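Local coordinates for aminoglycoside 6-adenylyltransferase (Bacillus subtilis, PDB 2PBE), which adenylates streptomycin and streptidine on O-6 from ATP, can also use GTP with streptomycin, and mediates bacterial resistance to streptomycin, at residues K147-R152 / L263-P268; P190-M195 / Y249-K254; V125-D130 / K204-S209. One frame throughout, in Å; residues are numbered along the deposited sequence.

Interaction 1 of 3, residues K147-R152 / L263-P268; sequences KRPTAR and LAYKYP
Tyr265 lays its ring flat over the backbone of Ala151: Ala151 CA stands 3.5 Å from the ring centroid, only 3° off the normal, a CH-pi contact. Ala151 CB lies against CD1 and CE1 of the ring, 3.7 Å from Tyr265 CD1. The opposite face is covered by CB of Leu263, two residues earlier in the tyrosine's own segment, so the ring is sandwiched between two aliphatic groups. Chi1 of Tyr265 (-67°) sets CG beside the backbone N, anti to the carbonyl carbon. At the far end of the ring Tyr265 OH donates a hydrogen bond of 2.7 Å to Pro149 O, arriving in the carbonyl plane on a lone pair, while the acceptor itself sits at the ring's edge. The Arg148 guanidinium meets that hydroxyl with its flat side, its plane turned 70° from the phenol; Arg148 NH1 to Tyr265 OH is 3.4 Å, but the angle is too poor for a hydrogen bond. Leu263 spreads its two methyls over the loop: CD1 lies 3.8 Å from Pro149 CG, CD2 against CG and CD of Arg148. Thr150, whose OG1 accepts from Glu153 N, is the N-cap of helix 151-173. A Schellman motif with Ala264 at C-prime ends helix 238-263. The contact thus joins the start of one helix to the end of another at the surface; Tyr265 also touches Phe154 of helix 151-173, and Tyr267 folds back onto helix 238-263.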
loop_
_atom_site.group_PDB
_atom_site.type_symbol
_atom_site.label_atom_id
_atom_site.label_comp_id
_atom_site.label_asym_id
_atom_site.label_seq_id
_atom_site.Cartn_x
_atom_site.Cartn_y
_atom_site.Cartn_z
ATOM N N LYS A 147 5.938 -4.082 5.318
ATOM C CA LYS A 147 5.822 -4.951 6.489
ATOM C C LYS A 147 6.811 -4.405 7.513
ATOM O O LYS A 147 7.670 -3.604 7.157
ATOM C CB LYS A 147 6.165 -6.393 6.135
ATOM C CG LYS A 147 7.446 -6.575 5.361
ATOM C CD LYS A 147 7.928 -8.017 5.417
ATOM C CE LYS A 147 8.555 -8.323 6.780
ATOM N NZ LYS A 147 9.738 -7.431 7.053
ATOM N N ARG A 148 6.688 -4.823 8.777
ATOM C CA ARG A 148 7.570 -4.322 9.841
ATOM C C ARG A 148 9.037 -4.346 9.397
ATOM O O ARG A 148 9.586 -5.406 9.056
ATOM C CB ARG A 148 7.405 -5.127 11.148
ATOM C CG ARG A 148 7.913 -4.377 12.409
ATOM C CD ARG A 148 8.478 -5.340 13.455
ATOM N NE ARG A 148 9.501 -6.163 12.812
ATOM C CZ ARG A 148 10.567 -6.711 13.404
ATOM N NH1 ARG A 148 10.778 -6.541 14.703
ATOM N NH2 ARG A 148 11.448 -7.403 12.683
ATOM N N PRO A 149 9.696 -3.186 9.413
ATOM C CA PRO A 149 11.089 -3.189 8.984
ATOM C C PRO A 149 12.010 -3.794 10.011
ATOM O O PRO A 149 11.689 -3.815 11.204
ATOM C CB PRO A 149 11.384 -1.709 8.769
ATOM C CG PRO A 149 10.559 -1.059 9.827
ATOM C CD PRO A 149 9.245 -1.818 9.737
ATOM N N THR A 150 13.132 -4.319 9.535
ATOM C CA THR A 150 14.141 -4.863 10.417
ATOM C C THR A 150 15.000 -3.626 10.662
ATOM O O THR A 150 14.850 -2.620 9.948
ATOM C CB THR A 150 14.974 -5.940 9.715
ATOM O OG1 THR A 150 15.635 -5.374 8.582
ATOM C CG2 THR A 150 14.081 -7.061 9.245
ATOM N N ALA A 151 15.878 -3.679 11.660
ATOM C CA ALA A 151 16.734 -2.535 11.976
ATOM C C ALA A 151 17.484 -2.063 10.732
ATOM O O ALA A 151 17.621 -0.853 10.470
ATOM C CB ALA A 151 17.719 -2.915 13.065
ATOM N N ARG A 152 17.936 -3.032 9.949
ATOM C CA ARG A 152 18.675 -2.754 8.734
ATOM C C ARG A 152 17.811 -2.134 7.636
ATOM O O ARG A 152 18.207 -1.152 7.012
ATOM C CB ARG A 152 19.309 -4.041 8.233
ATOM C CG ARG A 152 20.142 -3.875 7.008
ATOM C CD ARG A 152 20.903 -5.140 6.742
ATOM N NE ARG A 152 21.754 -4.964 5.574
ATOM C CZ ARG A 152 22.494 -5.922 5.040
ATOM N NH1 ARG A 152 22.500 -7.142 5.567
ATOM N NH2 ARG A 152 23.220 -5.661 3.959
ATOM N N LEU A 263 10.093 0.598 17.506
ATOM C CA LEU A 263 10.743 -0.696 17.336
ATOM C C LEU A 263 12.060 -0.745 18.084
ATOM O O LEU A 263 12.714 -1.786 18.127
ATOM C CB LEU A 263 10.967 -1.001 15.851
ATOM C CG LEU A 263 9.686 -0.883 15.005
ATOM C CD1 LEU A 263 10.030 -0.845 13.539
ATOM C CD2 LEU A 263 8.722 -2.032 15.309
ATOM N N ALA A 264 12.435 0.376 18.673
ATOM C CA ALA A 264 13.665 0.464 19.434
ATOM C C ALA A 264 14.888 0.319 18.514
ATOM O O ALA A 264 15.857 -0.371 18.839
ATOM C CB ALA A 264 13.686 -0.622 20.548
ATOM N N TYR A 265 14.830 0.963 17.354
ATOM C CA TYR A 265 15.954 0.925 16.431
ATOM C C TYR A 265 16.718 2.225 16.594
ATOM O O TYR A 265 16.138 3.229 17.009
ATOM C CB TYR A 265 15.476 0.794 14.982
ATOM C CG TYR A 265 14.800 -0.526 14.640
ATOM C CD1 TYR A 265 15.074 -1.715 15.373
ATOM C CD2 TYR A 265 13.893 -0.602 13.554
ATOM C CE1 TYR A 265 14.456 -2.944 15.026
ATOM C CE2 TYR A 265 13.268 -1.830 13.194
ATOM C CZ TYR A 265 13.555 -2.991 13.935
ATOM O OH TYR A 265 12.947 -4.178 13.608
ATOM N N LYS A 266 18.015 2.214 16.279
ATOM C CA LYS A 266 18.816 3.426 16.396
ATOM C C LYS A 266 18.385 4.474 15.368
ATOM O O LYS A 266 18.241 4.174 14.174
ATOM C CB LYS A 266 20.307 3.122 16.195
ATOM C CG LYS A 266 21.215 4.354 16.332
ATOM C CD LYS A 266 22.711 4.035 16.220
ATOM C CE LYS A 266 23.143 3.753 14.781
ATOM N NZ LYS A 266 24.609 3.583 14.668
ATOM N N TYR A 267 18.162 5.702 15.835
ATOM C CA TYR A 267 17.803 6.778 14.928
ATOM C C TYR A 267 19.115 7.153 14.229
ATOM O O TYR A 267 20.114 7.427 14.883
ATOM C CB TYR A 267 17.259 7.974 15.698
ATOM C CG TYR A 267 16.762 9.052 14.779
ATOM C CD1 TYR A 267 15.564 8.879 14.031
ATOM C CD2 TYR A 267 17.514 10.239 14.596
ATOM C CE1 TYR A 267 15.127 9.870 13.112
ATOM C CE2 TYR A 267 17.091 11.245 13.685
ATOM C CZ TYR A 267 15.903 11.054 12.944
ATOM O OH TYR A 267 15.521 12.006 12.026
ATOM N N PRO A 268 19.134 7.147 12.890
ATOM C CA PRO A 268 20.368 7.494 12.184
ATOM C C PRO A 268 20.807 8.926 12.379
ATOM O O PRO A 268 20.081 9.737 12.936
ATOM C CB PRO A 268 20.018 7.216 10.730
ATOM C CG PRO A 268 18.930 6.197 10.820
ATOM C CD PRO A 268 18.095 6.714 11.944
#

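Interaction 2 of 3, residues P190-M195 / Y249-K254; sequences PNLLRM and YALFRK
The Phe252 ring is turned edge-on to helix 177-204: Asn191 O and Leu192 CA lie at its rim, in the ring plane, while Phe161 of helix 151-173 stacks with it and Trp162 meets it at a steep angle. This is helix-helix packing inside the helical part of the enzyme. The two segments run nearly the same way, their axes 9.5 Å apart at closest and crossing at 27°. Phe252 CG stands anti to its backbone N (chi1 -158°). Phe252 CD1 lies 3.6 Å from Leu192 CA and Phe252 CE1 3.6 Å from Met195 CB. Met195, present as selenomethionine, approaches at about a right angle to the phenylalanine. Its chain bends at both chi2 and chi3, and Met195 SE lies oblique to the Phe252 ring, 5.4 Å from its centroid, in a Met-aromatic contact. Leu192 crosses Leu251 obliquely, CD1 against its CB and carbonyl carbon. No hydrogen bond links the segments, so the interface is held by apolar contact. Leu192 CD1 lies 3.7 Å from Leu251 CB, and Met195 CE touches Phe252 CZ at 3.5 Å.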
loop_
_atom_site.group_PDB
_atom_site.type_symbol
_atom_site.label_atom_id
_atom_site.label_comp_id
_atom_site.label_asym_id
_atom_site.label_seq_id
_atom_site.Cartn_x
_atom_site.Cartn_y
_atom_site.Cartn_z
ATOM N N PRO A 190 8.869 8.967 -2.415
ATOM C CA PRO A 190 8.453 7.567 -2.267
ATOM C C PRO A 190 8.998 6.900 -1.001
ATOM O O PRO A 190 8.375 5.978 -0.464
ATOM C CB PRO A 190 8.956 6.917 -3.558
ATOM C CG PRO A 190 8.777 8.025 -4.556
ATOM C CD PRO A 190 9.313 9.227 -3.803
ATOM N N ASN A 191 10.146 7.357 -0.513
ATOM C CA ASN A 191 10.686 6.754 0.709
ATOM C C ASN A 191 9.968 7.325 1.933
ATOM O O ASN A 191 9.789 6.639 2.924
ATOM C CB ASN A 191 12.202 6.944 0.812
ATOM C CG ASN A 191 12.970 5.850 0.077
ATOM O OD1 ASN A 191 13.318 5.988 -1.094
ATOM N ND2 ASN A 191 13.214 4.743 0.760
ATOM N N LEU A 192 9.535 8.576 1.850
ATOM C CA LEU A 192 8.785 9.182 2.936
ATOM C C LEU A 192 7.512 8.333 3.096
ATOM O O LEU A 192 7.094 8.011 4.213
ATOM C CB LEU A 192 8.416 10.624 2.580
ATOM C CG LEU A 192 7.264 11.257 3.366
ATOM C CD1 LEU A 192 7.587 11.270 4.872
ATOM C CD2 LEU A 192 7.027 12.680 2.857
ATOM N N LEU A 193 6.929 7.954 1.960
ATOM C CA LEU A 193 5.730 7.133 1.943
ATOM C C LEU A 193 5.938 5.766 2.574
ATOM O O LEU A 193 5.063 5.266 3.282
ATOM C CB LEU A 193 5.254 6.946 0.515
ATOM C CG LEU A 193 4.315 7.958 -0.119
ATOM C CD1 LEU A 193 3.914 7.421 -1.472
ATOM C CD2 LEU A 193 3.079 8.152 0.747
ATOM N N ARG A 194 7.084 5.148 2.295
ATOM C CA ARG A 194 7.401 3.839 2.861
ATOM C C ARG A 194 7.498 4.002 4.353
ATOM O O ARG A 194 6.986 3.181 5.100
ATOM C CB ARG A 194 8.742 3.321 2.340
ATOM C CG ARG A 194 9.111 1.939 2.848
ATOM C CD ARG A 194 10.432 1.491 2.272
ATOM N NE ARG A 194 10.439 1.504 0.807
ATOM C CZ ARG A 194 9.949 0.521 0.060
ATOM N NH1 ARG A 194 9.413 -0.570 0.631
ATOM N NH2 ARG A 194 9.992 0.639 -1.259
HETATM N N MSE A 195 8.170 5.067 4.777
HETATM C CA MSE A 195 8.332 5.360 6.200
HETATM C C MSE A 195 6.961 5.524 6.855
HETATM O O MSE A 195 6.733 5.054 7.976
HETATM C CB MSE A 195 9.154 6.648 6.386
HETATM C CG MSE A 195 9.608 6.888 7.822
HETATM SE SE MSE A 195 10.492 5.335 8.631
HETATM C CE MSE A 195 12.256 5.450 7.761
ATOM N N TYR A 249 11.404 16.682 4.470
ATOM C CA TYR A 249 12.348 16.601 5.587
ATOM C C TYR A 249 11.589 16.520 6.900
ATOM O O TYR A 249 11.764 15.582 7.688
ATOM C CB TYR A 249 13.255 17.847 5.633
ATOM C CG TYR A 249 14.471 17.787 4.738
ATOM C CD1 TYR A 249 14.513 16.899 3.629
ATOM C CD2 TYR A 249 15.601 18.608 4.986
ATOM C CE1 TYR A 249 15.638 16.826 2.796
ATOM C CE2 TYR A 249 16.762 18.540 4.146
ATOM C CZ TYR A 249 16.765 17.640 3.050
ATOM O OH TYR A 249 17.867 17.533 2.225
ATOM N N ALA A 250 10.743 17.526 7.110
ATOM C CA ALA A 250 9.935 17.637 8.313
ATOM C C ALA A 250 9.135 16.371 8.560
ATOM O O ALA A 250 9.113 15.846 9.669
ATOM C CB ALA A 250 9.009 18.825 8.183
ATOM N N LEU A 251 8.483 15.868 7.514
ATOM C CA LEU A 251 7.680 14.669 7.651
ATOM C C LEU A 251 8.492 13.400 7.830
ATOM O O LEU A 251 8.049 12.478 8.508
ATOM C CB LEU A 251 6.752 14.526 6.458
ATOM C CG LEU A 251 5.580 15.505 6.502
ATOM C CD1 LEU A 251 4.812 15.467 5.203
ATOM C CD2 LEU A 251 4.658 15.150 7.677
ATOM N N PHE A 252 9.680 13.350 7.236
ATOM C CA PHE A 252 10.490 12.145 7.366
ATOM C C PHE A 252 11.037 12.003 8.766
ATOM O O PHE A 252 11.172 10.890 9.265
ATOM C CB PHE A 252 11.669 12.131 6.385
ATOM C CG PHE A 252 12.192 10.751 6.123
ATOM C CD1 PHE A 252 11.440 9.858 5.346
ATOM C CD2 PHE A 252 13.412 10.318 6.673
ATOM C CE1 PHE A 252 11.894 8.521 5.105
ATOM C CE2 PHE A 252 13.896 8.976 6.448
ATOM C CZ PHE A 252 13.127 8.078 5.659
ATOM N N ARG A 253 11.372 13.129 9.386
ATOM C CA ARG A 253 11.901 13.101 10.744
ATOM C C ARG A 253 10.796 12.527 11.608
ATOM O O ARG A 253 10.993 11.565 12.339
ATOM C CB ARG A 253 12.250 14.515 11.238
ATOM C CG ARG A 253 13.430 15.139 10.519
ATOM C CD ARG A 253 13.648 16.611 10.907
ATOM N NE ARG A 253 14.688 17.211 10.071
ATOM C CZ ARG A 253 14.514 18.279 9.290
ATOM N NH1 ARG A 253 13.339 18.885 9.232
ATOM N NH2 ARG A 253 15.529 18.743 8.561
ATOM N N LYS A 254 9.629 13.147 11.487
ATOM C CA LYS A 254 8.455 12.760 12.236
ATOM C C LYS A 254 8.214 11.244 12.213
ATOM O O LYS A 254 8.221 10.592 13.258
ATOM C CB LYS A 254 7.236 13.500 11.681
ATOM C CG LYS A 254 5.961 13.256 12.475
ATOM C CD LYS A 254 4.836 14.202 12.084
ATOM C CE LYS A 254 3.562 13.812 12.820
ATOM N NZ LYS A 254 2.403 14.676 12.505
#

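Interaction 3 of 3, residues V125-D130 / K204-S209; sequences VLLDKD and KGYSFS
An antiparallel strand pair, 125-128 with 207-209, carries this contact; on its other side strand 125-128 has a classic beta bulge, Leu126 and Leu127 sitting opposite Val26 of strand 23-28. Asp128 and Ser207 form the hydrogen-bonded pair: Asp128 N gives to Ser207 O at 2.8 Å, and Ser207 N returns a bond to Asp128 O at 2.8 Å with an N-H...O angle of 168°. Next comes the non-hydrogen-bonded pair Leu127 and Phe208, where Leu127 CD1 lies 3.9 Å from Phe208 CB. Ser209 N then binds Leu126 O at 3.0 Å, and a water donates both to that oxygen and to Ser209 O. Beyond the strands Lys129 runs alongside Tyr206, pointing the same way, with Lys129 CG over the centre of the Tyr206 ring 3.8 Å from its centroid, a CH-pi contact. Lys204 CB covers the opposite face. The Lys129 chain is extended beyond CG, and its NZ hydrogen-bonds Ala17 O and Asp20 O, at and just past the end of helix 6-19. Strand 125-128 lies between strands 23-28 and 207-209 in the mixed sheet, and strand 145-146 flanks 207-209 on its other side as the outermost strand.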
loop_
_atom_site.group_PDB
_atom_site.type_symbol
_atom_site.label_atom_id
_atom_site.label_comp_id
_atom_site.label_asym_id
_atom_site.label_seq_id
_atom_site.Cartn_x
_atom_site.Cartn_y
_atom_site.Cartn_z
ATOM N N VAL A 125 -0.019 -10.910 -3.449
ATOM C CA VAL A 125 -0.697 -10.628 -2.184
ATOM C C VAL A 125 -0.908 -9.125 -2.044
ATOM O O VAL A 125 -0.037 -8.346 -2.412
ATOM C CB VAL A 125 0.139 -11.091 -0.976
ATOM C CG1 VAL A 125 -0.611 -10.818 0.318
ATOM C CG2 VAL A 125 0.473 -12.572 -1.103
ATOM N N LEU A 126 -2.062 -8.721 -1.521
ATOM C CA LEU A 126 -2.327 -7.299 -1.341
ATOM C C LEU A 126 -2.391 -6.900 0.113
ATOM O O LEU A 126 -1.959 -5.795 0.484
ATOM C CB LEU A 126 -3.626 -6.895 -2.037
ATOM C CG LEU A 126 -3.714 -7.144 -3.547
ATOM C CD1 LEU A 126 -4.993 -6.507 -4.086
ATOM C CD2 LEU A 126 -2.502 -6.563 -4.269
ATOM N N LEU A 127 -2.925 -7.792 0.938
ATOM C CA LEU A 127 -3.044 -7.547 2.371
ATOM C C LEU A 127 -2.924 -8.817 3.181
ATOM O O LEU A 127 -3.488 -9.856 2.831
ATOM C CB LEU A 127 -4.384 -6.870 2.695
ATOM C CG LEU A 127 -4.721 -6.529 4.153
ATOM C CD1 LEU A 127 -3.653 -5.621 4.794
ATOM C CD2 LEU A 127 -6.078 -5.844 4.164
ATOM N N ASP A 128 -2.175 -8.711 4.272
ATOM C CA ASP A 128 -1.969 -9.807 5.209
ATOM C C ASP A 128 -2.147 -9.171 6.580
ATOM O O ASP A 128 -1.412 -8.268 6.947
ATOM C CB ASP A 128 -0.556 -10.378 5.079
ATOM C CG ASP A 128 -0.379 -11.653 5.864
ATOM O OD1 ASP A 128 -1.353 -12.092 6.520
ATOM O OD2 ASP A 128 0.721 -12.234 5.833
ATOM N N LYS A 129 -3.128 -9.642 7.331
ATOM C CA LYS A 129 -3.392 -9.060 8.634
ATOM C C LYS A 129 -2.667 -9.736 9.770
ATOM O O LYS A 129 -2.496 -9.147 10.836
ATOM C CB LYS A 129 -4.891 -9.052 8.917
ATOM C CG LYS A 129 -5.704 -8.156 7.973
ATOM C CD LYS A 129 -7.154 -8.081 8.442
ATOM C CE LYS A 129 -8.013 -7.230 7.533
ATOM N NZ LYS A 129 -9.420 -7.216 7.997
ATOM N N ASP A 130 -2.208 -10.957 9.526
ATOM C CA ASP A 130 -1.505 -11.714 10.550
ATOM C C ASP A 130 -0.024 -11.908 10.308
ATOM O O ASP A 130 0.749 -11.978 11.267
ATOM C CB ASP A 130 -2.185 -13.062 10.720
ATOM C CG ASP A 130 -3.692 -12.923 10.870
ATOM O OD1 ASP A 130 -4.114 -12.077 11.689
ATOM O OD2 ASP A 130 -4.438 -13.639 10.169
ATOM N N LYS A 204 -1.309 -1.407 13.302
ATOM C CA LYS A 204 -2.040 -2.638 13.056
ATOM C C LYS A 204 -1.257 -3.936 13.091
ATOM O O LYS A 204 -1.741 -4.942 13.604
ATOM C CB LYS A 204 -2.752 -2.520 11.697
ATOM C CG LYS A 204 -3.234 -1.116 11.286
ATOM C CD LYS A 204 -4.242 -0.493 12.274
ATOM C CE LYS A 204 -5.569 -1.283 12.393
ATOM N NZ LYS A 204 -5.447 -2.572 13.145
ATOM N N GLY A 205 -0.075 -3.942 12.491
ATOM C CA GLY A 205 0.722 -5.159 12.459
ATOM C C GLY A 205 0.435 -5.919 11.175
ATOM O O GLY A 205 0.704 -7.116 11.095
ATOM N N TYR A 206 -0.111 -5.235 10.168
ATOM C CA TYR A 206 -0.423 -5.877 8.898
ATOM C C TYR A 206 0.713 -5.678 7.905
ATOM O O TYR A 206 1.628 -4.876 8.140
ATOM C CB TYR A 206 -1.704 -5.303 8.267
ATOM C CG TYR A 206 -2.962 -5.230 9.126
ATOM C CD1 TYR A 206 -3.181 -6.102 10.239
ATOM C CD2 TYR A 206 -4.011 -4.349 8.764
ATOM C CE1 TYR A 206 -4.415 -6.099 10.957
ATOM C CE2 TYR A 206 -5.237 -4.338 9.469
ATOM C CZ TYR A 206 -5.442 -5.211 10.557
ATOM O OH TYR A 206 -6.670 -5.206 11.202
ATOM N N SER A 207 0.659 -6.430 6.810
ATOM C CA SER A 207 1.631 -6.323 5.728
ATOM C C SER A 207 0.757 -6.044 4.517
ATOM O O SER A 207 -0.328 -6.605 4.415
ATOM C CB SER A 207 2.374 -7.653 5.522
ATOM O OG SER A 207 3.104 -8.047 6.670
ATOM N N PHE A 208 1.206 -5.196 3.604
ATOM C CA PHE A 208 0.386 -4.902 2.442
ATOM C C PHE A 208 1.178 -4.276 1.321
ATOM O O PHE A 208 2.374 -4.036 1.453
ATOM C CB PHE A 208 -0.767 -3.978 2.835
ATOM C CG PHE A 208 -0.318 -2.704 3.489
ATOM C CD1 PHE A 208 -0.086 -1.548 2.722
ATOM C CD2 PHE A 208 -0.125 -2.642 4.879
ATOM C CE1 PHE A 208 0.331 -0.320 3.338
ATOM C CE2 PHE A 208 0.294 -1.428 5.525
ATOM C CZ PHE A 208 0.520 -0.258 4.746
ATOM N N SER A 209 0.509 -4.030 0.204
ATOM C CA SER A 209 1.160 -3.423 -0.927
ATOM C C SER A 209 0.668 -1.995 -1.087
ATOM O O SER A 209 -0.433 -1.657 -0.658
ATOM C CB SER A 209 0.889 -4.263 -2.167
ATOM O OG SER A 209 1.359 -3.654 -3.360
HETATM O O HOH W 1 -2.702 -3.350 -0.404
#

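How the interactions relate
From the N terminus, 125-130 comes first and waits until 204-209 to close interaction 3, a loop holding helix 151-173 and almost all of helix 177-204. Interaction 1 opens inside that loop at 147-152 and closes outside it at 263-268, so the two cross. Interaction 2, from 190-195 to 249-254, lies nested within the loop of interaction 1 and also crosses interaction 3. Interaction 3 pairs strands 125-128 and 207-209 in the mixed sheet; interaction 2 packs helix 177-204 on helix 238-263; interaction 1 joins the start of helix 151-173 to the turn after helix 238-263. Lys147 CB packs on Ser207 OG, linking interactions 1 and 3, and Tyr267 reaches Arg253, linking 1 and 2.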